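Side-chain contacts in cAMP factor (Mobiluncus curtisii, PDB 6JLC), which probably acts as a pore-forming toxin that takes part in the haemolytic CAMP reaction: residues E10-I15 against V57-Y62; T52-V57 against T64-D69; K171-L174 against R180-Q183; Q183-E188 against N214-T219. All coordinates share one frame; numbering follows the deposited sequence.

The four contacts form two pairs in this all-helical part of a longer CAMP factor. Contacts 1 and 2 come first along the chain. Their segments alternate, they share Val57 and helix 41-59, and their centres lie about 8 Å apart. Contact 1 joins that helix to helix 8-31, and contact 2 joins it to the start of helix 68-91. Contacts 3 and 4 follow, centred about 9 Å from each other. They share Gln183 and helix 179-197, and tie it to helices 152-173 and 203-222. Centres of the two pairs are about 52 to 55 Å apart, without touching. Each pair therefore holds helices together locally, at two distant parts of an elongated chain.

Contact 1 of 4, residues E10-I15 against V57-Y62; sequences EAQSAI and VVAGGY
Ala11 packs against Val58 and Ala59 in a small apolar contact between two helices. Residues 10-15 belong to the first turns of helix 8-31. Residues 57-62 hold the end of helix 41-59 and the turn that leaves it. The backbones come close because the facing side chains are small: the CA atoms of Ala11 and Ala59 lie 5.4 Å apart. The methyl CB of Ala11 sits 3.8 Å from CG1 of Val58 and 4.2 Å from CB of Ala59. Val58 presents this CG1 branch because it stands anti to the backbone N (chi1 174°).

Gln12 borders the contact. Its chain extends from the backbone and then bends at chi2 (63°). This brings OE1 alongside CB of Ala59, at 3.9 Å, with no hydrogen bond across the contact. The amide is held by its own helix, through a hydrogen bond from NE2 to OD1 of Asp16.

Just beyond Ala59 the helix ends in a Schellman motif. Gly61 N bonds to Val58 O, and Tyr62 N bonds to Val57 O, both at 3.0 Å. Gly61 takes a positive phi of 87°, a backbone shape that glycine adopts easily. The chain thus turns away immediately after the contact.

Leu55, one turn earlier on helix 41-59, continues the packing against Ala11, Ala14 and Ile15. Thr64, in the following loop, touches Val58.

Contact 2 of 4, residues T52-V57 against T64-D69; sequences TQSLAV and TLANPD
No aromatic ring or other flat group is stacked where Val57 meets Thr64. Two beta-branched side chains touch instead, through their carbon atoms, crossing at about a right angle. CG1 of Val57 approaches CB of Thr64 to 3.9 Å and its methyl CG2 to 4.1 Å. The amide of Asn67 takes no part across the contact and caps the helix that follows it.

Thr64 divides its two branches between two tasks. Its OG1 is anti to the backbone N (chi1 178°), and CG2 falls between N and the carbonyl carbon, facing Val57. OG1 is linked through a water to Ser54. This water lies 3.0 Å from Thr64 OG1 and 2.8 Å from Ser54 OG. It bridges helix and loop, as no direct hydrogen bond crosses the contact. OG1 of Thr64 also accepts a long, weak bond of 3.4 Å from Ala66 N, within the loop. Next to the water-bound hydroxyl, CB of Ala66 lies 4.2 Å from OG of Ser54. Ser54 further touches Ile71 of helix 68-91.

Asn67 is the N-cap of that helix. Its OD1 accepts from Asp69 N at 2.9 Å. The bond is weak, with an N-H...O angle of only 116°. The same OD1 also accepts from Leu70 N.

The arrangement is a helix-loop-helix connection. Helix 41-59 ends, the loop folds back along its last turns, and a side-chain cap starts helix 68-91.

Contact 3 of 4, residues K171-L174 against R180-Q183; sequences KEIL and RTYQ
Leu174 lies across the ring of Tyr182, and Ile173 packs at the base of the same tyrosine. The contact joins the end of helix 152-173, where a wider pi-type turn spans residues 171-173, to the beginning of helix 179-197.

Leu174 has CG anti to its backbone N and then turns at chi2 (63°). This carries CD1 over the ring. CD1 sits over one face, offset toward the rim. It is 4.3 Å from the ring centroid and 23° off the normal, a CH-pi contact. CB is nearer still, 3.4 Å from CE2 of Tyr182, so this side of the ring is closely packed.

Tyr182 reaches Leu174 through an extended chi1 of -175°, which swings the ring out from its helix toward the other segment. The Tyr182 side chain also touches Arg169 and Asp170 of helix 152-173.

Ile173 uses its CG2 branch. This methyl lies 3.9 Å from CA of Tyr182. It is also 4.1 Å from CG2 of Thr181. The tip of the Ile173 methyl meets the flank of the Thr181 methyl, beside the backbone of the second helix. Ala220 of helix 203-222 touches both Ile173 and Thr181.

No hydrogen bond or salt bridge links the two segments. The contact rests on dispersion and on the fit of aliphatic groups against a ring, and so should depend little on the ionisation of its residues.

Contact 4 of 4, residues Q183-E188 against N214-T219; sequences QTLNKE and NTAYAT
Glu188 and Leu185 of helix 179-197 pack against Ala216 and Tyr217 of helix 203-222. From Glu188 outward, CB lies 3.6 Å from CB of Ala216. CG is equally close to the same methyl, also at 3.6 Å. The chain then bends at chi2 (-76°), and the carboxylate turns away from the alanine. At its tip, OE2 forms a salt bridge with Lys191 of the same helix. The apolar stem therefore serves the contact while the charge is paired elsewhere, one turn along.

Leu185 supplies the second half. Its end reaches toward the other helix, although its CB does not point there directly. CD1 rests on the backbone where Ala216 joins Tyr217, 3.9 Å from Tyr217 N. CD2 comes to the edge of the Tyr217 ring, near its plane, 4.1 Å from CD1 of that ring. The small Ala216 lets the backbones approach, with its CA 6.1 Å from that of Leu185.

Further along helix 203-222, Thr219 OG1 donates to Thr215 O at 3.0 Å. Thr219 N donates to the same oxygen, and the two reach it from opposite faces of the carbonyl plane.

The local helix axes are 9.5 Å apart and run antiparallel, at 175°. Tyr217 and Leu185 also touch helix 152-173, on Ile173 and Arg169 among others. This is an antiparallel helical hairpin, and helix 152-173 packs on it as the third helix of a bundle.

Contact 1 of 4, residues E10-I15 against V57-Y62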
loop_
_atom_site.group_PDB
_atom_site.type_symbol
_atom_site.label_atom_id
_atom_site.label_comp_id
_atom_site.label_asym_id
_atom_site.label_seq_id
_atom_site.Cartn_x
_atom_site.Cartn_y
_atom_site.Cartn_z
ATOM N N GLU A 10 -16.323 -20.985 -10.895
ATOM C CA GLU A 10 -15.008 -20.919 -10.260
ATOM C C GLU A 10 -14.114 -19.890 -10.942
ATOM O O GLU A 10 -13.396 -19.142 -10.266
ATOM C CB GLU A 10 -14.353 -22.301 -10.281
ATOM C CG GLU A 10 -15.103 -23.360 -9.463
ATOM C CD GLU A 10 -14.580 -24.779 -9.689
ATOM O OE1 GLU A 10 -13.880 -25.027 -10.703
ATOM O OE2 GLU A 10 -14.876 -25.651 -8.841
ATOM N N ALA A 11 -14.151 -19.829 -12.281
ATOM C CA ALA A 11 -13.360 -18.832 -13.005
ATOM C C ALA A 11 -13.799 -17.416 -12.654
ATOM O O ALA A 11 -12.958 -16.524 -12.498
ATOM C CB ALA A 11 -13.466 -19.055 -14.515
ATOM N N GLN A 12 -15.116 -17.182 -12.520
ATOM C CA GLN A 12 -15.567 -15.841 -12.162
ATOM C C GLN A 12 -15.146 -15.471 -10.744
ATOM O O GLN A 12 -14.792 -14.316 -10.485
ATOM C CB GLN A 12 -17.085 -15.710 -12.303
ATOM C CG GLN A 12 -17.565 -14.292 -12.031
ATOM C CD GLN A 12 -17.017 -13.299 -13.037
ATOM O OE1 GLN A 12 -17.093 -13.526 -14.243
ATOM N NE2 GLN A 12 -16.450 -12.202 -12.549
ATOM N N SER A 13 -15.189 -16.432 -9.806
ATOM C CA SER A 13 -14.740 -16.142 -8.444
ATOM C C SER A 13 -13.279 -15.730 -8.440
ATOM O O SER A 13 -12.889 -14.801 -7.725
ATOM C CB SER A 13 -14.923 -17.355 -7.523
ATOM O OG SER A 13 -16.250 -17.829 -7.544
ATOM N N ALA A 14 -12.457 -16.432 -9.226
ATOM C CA ALA A 14 -11.045 -16.089 -9.332
ATOM C C ALA A 14 -10.874 -14.673 -9.863
ATOM O O ALA A 14 -10.085 -13.887 -9.326
ATOM C CB ALA A 14 -10.332 -17.102 -10.232
ATOM N N ILE A 15 -11.615 -14.330 -10.924
ATOM C CA ILE A 15 -11.586 -12.964 -11.451
ATOM C C ILE A 15 -11.886 -11.963 -10.346
ATOM O O ILE A 15 -11.168 -10.972 -10.158
ATOM C CB ILE A 15 -12.586 -12.813 -12.617
ATOM C CG1 ILE A 15 -12.106 -13.616 -13.824
ATOM C CG2 ILE A 15 -12.766 -11.328 -12.977
ATOM C CD1 ILE A 15 -13.096 -13.649 -14.971
ATOM N N VAL A 57 -12.403 -16.095 -20.452
ATOM C CA VAL A 57 -12.703 -17.035 -21.522
ATOM C C VAL A 57 -13.468 -18.229 -20.972
ATOM O O VAL A 57 -14.461 -18.674 -21.561
ATOM C CB VAL A 57 -11.396 -17.462 -22.219
ATOM C CG1 VAL A 57 -11.634 -18.638 -23.130
ATOM C CG2 VAL A 57 -10.804 -16.280 -22.981
ATOM N N VAL A 58 -13.032 -18.751 -19.817
ATOM C CA VAL A 58 -13.727 -19.878 -19.199
ATOM C C VAL A 58 -15.076 -19.431 -18.646
ATOM O O VAL A 58 -16.096 -20.109 -18.834
ATOM C CB VAL A 58 -12.855 -20.511 -18.096
ATOM C CG1 VAL A 58 -13.635 -21.596 -17.351
ATOM C CG2 VAL A 58 -11.545 -21.067 -18.678
ATOM N N ALA A 59 -15.109 -18.291 -17.948
ATOM C CA ALA A 59 -16.376 -17.826 -17.381
ATOM C C ALA A 59 -17.413 -17.577 -18.468
ATOM O O ALA A 59 -18.619 -17.732 -18.226
ATOM C CB ALA A 59 -16.162 -16.560 -16.556
ATOM N N GLY A 60 -16.964 -17.207 -19.670
ATOM C CA GLY A 60 -17.833 -16.969 -20.812
ATOM C C GLY A 60 -18.288 -18.210 -21.539
ATOM O O GLY A 60 -19.043 -18.110 -22.512
ATOM N N GLY A 61 -17.834 -19.386 -21.107
ATOM C CA GLY A 61 -18.249 -20.631 -21.718
ATOM C C GLY A 61 -17.435 -21.060 -22.912
ATOM O O GLY A 61 -17.811 -22.030 -23.583
ATOM N N TYR A 62 -16.341 -20.368 -23.203
ATOM C CA TYR A 62 -15.424 -20.769 -24.250
ATOM C C TYR A 62 -14.364 -21.689 -23.649
ATOM O O TYR A 62 -14.148 -21.714 -22.436
ATOM C CB TYR A 62 -14.785 -19.539 -24.906
ATOM C CG TYR A 62 -15.805 -18.497 -25.327
ATOM C CD1 TYR A 62 -16.535 -18.654 -26.495
ATOM C CD2 TYR A 62 -16.044 -17.369 -24.549
ATOM C CE1 TYR A 62 -17.484 -17.719 -26.880
ATOM C CE2 TYR A 62 -16.985 -16.418 -24.934
ATOM C CZ TYR A 62 -17.700 -16.603 -26.100
ATOM O OH TYR A 62 -18.642 -15.669 -26.494
#

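Contact 2 of 4, residues T52-V57 against T64-D69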
loop_
_atom_site.group_PDB
_atom_site.type_symbol
_atom_site.label_atom_id
_atom_site.label_comp_id
_atom_site.label_asym_id
_atom_site.label_seq_id
_atom_site.Cartn_x
_atom_site.Cartn_y
_atom_site.Cartn_z
ATOM N N THR A 52 -7.057 -12.363 -15.749
ATOM C CA THR A 52 -8.515 -12.298 -15.748
ATOM C C THR A 52 -9.073 -12.454 -17.156
ATOM O O THR A 52 -10.173 -12.986 -17.326
ATOM C CB THR A 52 -8.999 -10.998 -15.096
ATOM O OG1 THR A 52 -8.452 -9.879 -15.782
ATOM C CG2 THR A 52 -8.571 -10.929 -13.622
ATOM N N GLN A 53 -8.323 -12.035 -18.180
ATOM C CA GLN A 53 -8.761 -12.266 -19.556
ATOM C C GLN A 53 -8.786 -13.754 -19.877
ATOM O O GLN A 53 -9.706 -14.238 -20.551
ATOM C CB GLN A 53 -7.848 -11.521 -20.537
ATOM C CG GLN A 53 -8.217 -10.045 -20.717
ATOM C CD GLN A 53 -7.076 -9.196 -21.271
ATOM O OE1 GLN A 53 -5.963 -9.683 -21.500
ATOM N NE2 GLN A 53 -7.354 -7.912 -21.485
ATOM N N SER A 54 -7.782 -14.497 -19.411
ATOM C CA SER A 54 -7.787 -15.940 -19.609
ATOM C C SER A 54 -8.921 -16.588 -18.825
ATOM O O SER A 54 -9.563 -17.531 -19.310
ATOM C CB SER A 54 -6.449 -16.539 -19.191
ATOM O OG SER A 54 -6.435 -17.926 -19.458
ATOM N N LEU A 55 -9.168 -16.106 -17.607
ATOM C CA LEU A 55 -10.286 -16.631 -16.824
ATOM C C LEU A 55 -11.622 -16.261 -17.451
ATOM O O LEU A 55 -12.577 -17.048 -17.402
ATOM C CB LEU A 55 -10.212 -16.108 -15.394
ATOM C CG LEU A 55 -9.126 -16.750 -14.515
ATOM C CD1 LEU A 55 -8.796 -15.828 -13.357
ATOM C CD2 LEU A 55 -9.566 -18.097 -14.015
ATOM N N ALA A 56 -11.715 -15.055 -18.023
ATOM C CA ALA A 56 -12.975 -14.612 -18.610
ATOM C C ALA A 56 -13.382 -15.506 -19.768
ATOM O O ALA A 56 -14.580 -15.663 -20.048
ATOM C CB ALA A 56 -12.872 -13.154 -19.065
ATOM N N VAL A 57 -12.403 -16.095 -20.452
ATOM C CA VAL A 57 -12.703 -17.035 -21.522
ATOM C C VAL A 57 -13.468 -18.229 -20.972
ATOM O O VAL A 57 -14.461 -18.674 -21.561
ATOM C CB VAL A 57 -11.396 -17.462 -22.219
ATOM C CG1 VAL A 57 -11.634 -18.638 -23.130
ATOM C CG2 VAL A 57 -10.804 -16.280 -22.981
ATOM N N THR A 64 -10.525 -22.802 -23.391
ATOM C CA THR A 64 -9.108 -22.531 -23.557
ATOM C C THR A 64 -8.311 -23.717 -23.032
ATOM O O THR A 64 -8.695 -24.341 -22.037
ATOM C CB THR A 64 -8.698 -21.247 -22.820
ATOM O OG1 THR A 64 -7.289 -21.045 -22.961
ATOM C CG2 THR A 64 -9.040 -21.315 -21.322
ATOM N N LEU A 65 -7.212 -24.040 -23.706
ATOM C CA LEU A 65 -6.378 -25.153 -23.280
ATOM C C LEU A 65 -5.328 -24.745 -22.251
ATOM O O LEU A 65 -4.444 -25.549 -21.936
ATOM C CB LEU A 65 -5.718 -25.813 -24.495
ATOM C CG LEU A 65 -6.685 -26.570 -25.419
ATOM C CD1 LEU A 65 -5.921 -27.468 -26.379
ATOM C CD2 LEU A 65 -7.723 -27.373 -24.630
ATOM N N ALA A 66 -5.417 -23.533 -21.707
ATOM C CA ALA A 66 -4.492 -23.106 -20.665
ATOM C C ALA A 66 -4.676 -23.951 -19.404
ATOM O O ALA A 66 -5.802 -24.197 -18.960
ATOM C CB ALA A 66 -4.694 -21.619 -20.355
ATOM N N ASN A 67 -3.551 -24.392 -18.834
ATOM C CA ASN A 67 -3.522 -25.314 -17.697
ATOM C C ASN A 67 -4.264 -24.748 -16.482
ATOM O O ASN A 67 -3.881 -23.679 -15.980
ATOM C CB ASN A 67 -2.049 -25.608 -17.353
ATOM C CG ASN A 67 -1.878 -26.627 -16.229
ATOM O OD1 ASN A 67 -2.524 -26.553 -15.183
ATOM N ND2 ASN A 67 -0.972 -27.574 -16.439
ATOM N N PRO A 68 -5.290 -25.441 -15.956
ATOM C CA PRO A 68 -6.064 -24.870 -14.832
ATOM C C PRO A 68 -5.303 -24.803 -13.517
ATOM O O PRO A 68 -5.499 -23.854 -12.744
ATOM C CB PRO A 68 -7.266 -25.819 -14.724
ATOM C CG PRO A 68 -6.733 -27.135 -15.192
ATOM C CD PRO A 68 -5.737 -26.805 -16.293
ATOM N N ASP A 69 -4.477 -25.807 -13.205
ATOM C CA ASP A 69 -3.734 -25.755 -11.951
ATOM C C ASP A 69 -2.774 -24.573 -11.953
ATOM O O ASP A 69 -2.543 -23.944 -10.912
ATOM C CB ASP A 69 -2.980 -27.063 -11.722
ATOM C CG ASP A 69 -3.906 -28.224 -11.441
ATOM O OD1 ASP A 69 -4.312 -28.391 -10.273
ATOM O OD2 ASP A 69 -4.232 -28.960 -12.395
HETATM O O HOH W 1 -6.094 -18.430 -22.181
#

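Contact 3 of 4, residues K171-L174 against R180-Q183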
loop_
_atom_site.group_PDB
_atom_site.type_symbol
_atom_site.label_atom_id
_atom_site.label_comp_id
_atom_site.label_asym_id
_atom_site.label_seq_id
_atom_site.Cartn_x
_atom_site.Cartn_y
_atom_site.Cartn_z
ATOM N N LYS A 171 -12.890 22.026 3.584
ATOM C CA LYS A 171 -14.290 21.700 3.817
ATOM C C LYS A 171 -14.859 22.327 5.080
ATOM O O LYS A 171 -16.079 22.509 5.164
ATOM C CB LYS A 171 -14.478 20.181 3.880
ATOM C CG LYS A 171 -14.237 19.489 2.552
ATOM C CD LYS A 171 -14.929 18.138 2.488
ATOM C CE LYS A 171 -14.027 17.097 1.832
ATOM N NZ LYS A 171 -13.853 15.885 2.678
ATOM N N GLU A 172 -14.019 22.682 6.054
ATOM C CA GLU A 172 -14.505 23.167 7.337
ATOM C C GLU A 172 -13.977 24.532 7.750
ATOM O O GLU A 172 -14.641 25.208 8.533
ATOM C CB GLU A 172 -14.166 22.164 8.451
ATOM C CG GLU A 172 -14.867 20.828 8.308
ATOM C CD GLU A 172 -16.314 20.887 8.756
ATOM O OE1 GLU A 172 -16.743 21.945 9.273
ATOM O OE2 GLU A 172 -17.022 19.871 8.589
ATOM N N ILE A 173 -12.811 24.952 7.270
ATOM C CA ILE A 173 -12.196 26.205 7.713
ATOM C C ILE A 173 -12.363 27.304 6.680
ATOM O O ILE A 173 -12.792 28.411 7.001
ATOM C CB ILE A 173 -10.704 25.989 8.048
ATOM C CG1 ILE A 173 -10.537 24.779 8.976
ATOM C CG2 ILE A 173 -10.125 27.250 8.667
ATOM C CD1 ILE A 173 -11.252 24.941 10.295
ATOM N N LEU A 174 -11.989 27.023 5.436
ATOM C CA LEU A 174 -12.199 27.999 4.378
ATOM C C LEU A 174 -13.683 28.272 4.188
ATOM O O LEU A 174 -14.085 29.411 3.926
ATOM C CB LEU A 174 -11.579 27.498 3.082
ATOM C CG LEU A 174 -11.813 28.426 1.894
ATOM C CD1 LEU A 174 -11.172 29.789 2.084
ATOM C CD2 LEU A 174 -11.285 27.736 0.692
ATOM N N ARG A 180 -7.882 34.933 8.953
ATOM C CA ARG A 180 -6.741 34.728 9.845
ATOM C C ARG A 180 -6.705 33.311 10.395
ATOM O O ARG A 180 -5.621 32.760 10.619
ATOM C CB ARG A 180 -6.780 35.722 11.006
ATOM C CG ARG A 180 -6.486 37.156 10.628
ATOM C CD ARG A 180 -6.045 37.942 11.845
ATOM N NE ARG A 180 -7.164 38.309 12.711
ATOM C CZ ARG A 180 -7.034 38.683 13.980
ATOM N NH1 ARG A 180 -5.829 38.732 14.542
ATOM N NH2 ARG A 180 -8.109 39.012 14.690
ATOM N N THR A 181 -7.875 32.712 10.636
ATOM C CA THR A 181 -7.920 31.333 11.115
ATOM C C THR A 181 -7.405 30.382 10.043
ATOM O O THR A 181 -6.639 29.452 10.326
ATOM C CB THR A 181 -9.354 30.956 11.513
ATOM O OG1 THR A 181 -9.843 31.856 12.520
ATOM C CG2 THR A 181 -9.404 29.518 12.037
ATOM N N TYR A 182 -7.830 30.602 8.800
ATOM C CA TYR A 182 -7.350 29.797 7.681
ATOM C C TYR A 182 -5.840 29.924 7.514
ATOM O O TYR A 182 -5.136 28.921 7.342
ATOM C CB TYR A 182 -8.066 30.234 6.405
ATOM C CG TYR A 182 -7.760 29.416 5.167
ATOM C CD1 TYR A 182 -6.728 29.780 4.304
ATOM C CD2 TYR A 182 -8.527 28.305 4.842
ATOM C CE1 TYR A 182 -6.465 29.051 3.156
ATOM C CE2 TYR A 182 -8.275 27.571 3.699
ATOM C CZ TYR A 182 -7.241 27.941 2.859
ATOM O OH TYR A 182 -6.994 27.203 1.720
ATOM N N GLN A 183 -5.330 31.160 7.552
ATOM C CA GLN A 183 -3.913 31.403 7.292
ATOM C C GLN A 183 -3.030 30.815 8.388
ATOM O O GLN A 183 -1.974 30.241 8.099
ATOM C CB GLN A 183 -3.666 32.905 7.141
ATOM C CG GLN A 183 -2.243 33.277 6.761
ATOM C CD GLN A 183 -2.106 34.744 6.410
ATOM O OE1 GLN A 183 -2.278 35.135 5.257
ATOM N NE2 GLN A 183 -1.789 35.566 7.405
#

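Contact 4 of 4, residues Q183-E188 against N214-T219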
loop_
_atom_site.group_PDB
_atom_site.type_symbol
_atom_site.label_atom_id
_atom_site.label_comp_id
_atom_site.label_asym_id
_atom_site.label_seq_id
_atom_site.Cartn_x
_atom_site.Cartn_y
_atom_site.Cartn_z
ATOM N N GLN A 183 -5.330 31.160 7.552
ATOM C CA GLN A 183 -3.913 31.403 7.292
ATOM C C GLN A 183 -3.030 30.815 8.388
ATOM O O GLN A 183 -1.974 30.241 8.099
ATOM C CB GLN A 183 -3.666 32.905 7.141
ATOM C CG GLN A 183 -2.243 33.277 6.761
ATOM C CD GLN A 183 -2.106 34.744 6.410
ATOM O OE1 GLN A 183 -2.278 35.135 5.257
ATOM N NE2 GLN A 183 -1.789 35.566 7.405
ATOM N N THR A 184 -3.434 30.965 9.651
ATOM C CA THR A 184 -2.704 30.334 10.751
ATOM C C THR A 184 -2.576 28.829 10.545
ATOM O O THR A 184 -1.504 28.246 10.755
ATOM C CB THR A 184 -3.417 30.620 12.071
ATOM O OG1 THR A 184 -3.635 32.025 12.189
ATOM C CG2 THR A 184 -2.604 30.100 13.264
ATOM N N LEU A 185 -3.675 28.175 10.161
ATOM C CA LEU A 185 -3.616 26.736 9.924
ATOM C C LEU A 185 -2.665 26.416 8.775
ATOM O O LEU A 185 -1.882 25.461 8.850
ATOM C CB LEU A 185 -5.018 26.189 9.635
ATOM C CG LEU A 185 -5.090 24.698 9.289
ATOM C CD1 LEU A 185 -4.480 23.851 10.408
ATOM C CD2 LEU A 185 -6.519 24.250 8.966
ATOM N N ASN A 186 -2.719 27.210 7.700
ATOM C CA ASN A 186 -1.813 26.971 6.576
ATOM C C ASN A 186 -0.354 27.065 7.012
ATOM O O ASN A 186 0.487 26.290 6.551
ATOM C CB ASN A 186 -2.111 27.951 5.442
ATOM C CG ASN A 186 -3.079 27.379 4.433
ATOM O OD1 ASN A 186 -3.700 26.348 4.675
ATOM N ND2 ASN A 186 -3.209 28.039 3.292
ATOM N N LYS A 187 -0.035 28.006 7.906
ATOM C CA LYS A 187 1.328 28.105 8.420
ATOM C C LYS A 187 1.740 26.828 9.140
ATOM O O LYS A 187 2.884 26.371 9.013
ATOM C CB LYS A 187 1.451 29.312 9.351
ATOM C CG LYS A 187 1.307 30.654 8.640
ATOM C CD LYS A 187 1.037 31.776 9.638
ATOM C CE LYS A 187 1.481 33.126 9.096
ATOM N NZ LYS A 187 1.036 33.337 7.690
ATOM N N GLU A 188 0.822 26.222 9.888
ATOM C CA GLU A 188 1.171 24.979 10.573
ATOM C C GLU A 188 1.298 23.824 9.589
ATOM O O GLU A 188 2.143 22.940 9.766
ATOM C CB GLU A 188 0.134 24.667 11.643
ATOM C CG GLU A 188 0.049 25.737 12.721
ATOM C CD GLU A 188 1.205 25.665 13.708
ATOM O OE1 GLU A 188 1.971 24.674 13.664
ATOM O OE2 GLU A 188 1.346 26.601 14.525
ATOM N N ASN A 214 -2.431 18.049 14.119
ATOM C CA ASN A 214 -3.743 17.737 14.680
ATOM C C ASN A 214 -4.192 18.810 15.666
ATOM O O ASN A 214 -5.366 19.205 15.676
ATOM C CB ASN A 214 -3.715 16.354 15.331
ATOM C CG ASN A 214 -3.514 15.245 14.314
ATOM O OD1 ASN A 214 -3.897 15.384 13.150
ATOM N ND2 ASN A 214 -2.923 14.135 14.744
ATOM N N THR A 215 -3.263 19.319 16.480
ATOM C CA THR A 215 -3.597 20.390 17.413
ATOM C C THR A 215 -3.946 21.674 16.680
ATOM O O THR A 215 -4.870 22.396 17.082
ATOM C CB THR A 215 -2.434 20.617 18.378
ATOM O OG1 THR A 215 -2.226 19.422 19.144
ATOM C CG2 THR A 215 -2.738 21.783 19.331
ATOM N N ALA A 216 -3.222 21.980 15.597
ATOM C CA ALA A 216 -3.528 23.178 14.819
ATOM C C ALA A 216 -4.899 23.079 14.161
ATOM O O ALA A 216 -5.641 24.068 14.115
ATOM C CB ALA A 216 -2.444 23.407 13.767
ATOM N N TYR A 217 -5.260 21.900 13.643
ATOM C CA TYR A 217 -6.579 21.787 13.033
ATOM C C TYR A 217 -7.676 21.936 14.075
ATOM O O TYR A 217 -8.686 22.609 13.829
ATOM C CB TYR A 217 -6.745 20.465 12.298
ATOM C CG TYR A 217 -8.136 20.364 11.713
ATOM C CD1 TYR A 217 -8.478 21.080 10.569
ATOM C CD2 TYR A 217 -9.118 19.598 12.327
ATOM C CE1 TYR A 217 -9.755 21.021 10.042
ATOM C CE2 TYR A 217 -10.399 19.526 11.804
ATOM C CZ TYR A 217 -10.715 20.240 10.659
ATOM O OH TYR A 217 -11.987 20.174 10.131
ATOM N N ALA A 218 -7.498 21.305 15.241
ATOM C CA ALA A 218 -8.471 21.443 16.321
ATOM C C ALA A 218 -8.667 22.901 16.708
ATOM O O ALA A 218 -9.806 23.355 16.888
ATOM C CB ALA A 218 -8.026 20.618 17.530
ATOM N N THR A 219 -7.569 23.655 16.836
ATOM C CA THR A 219 -7.674 25.085 17.124
ATOM C C THR A 219 -8.494 25.808 16.056
ATOM O O THR A 219 -9.353 26.643 16.369
ATOM C CB THR A 219 -6.278 25.701 17.233
ATOM O OG1 THR A 219 -5.564 25.083 18.311
ATOM C CG2 THR A 219 -6.368 27.195 17.473
#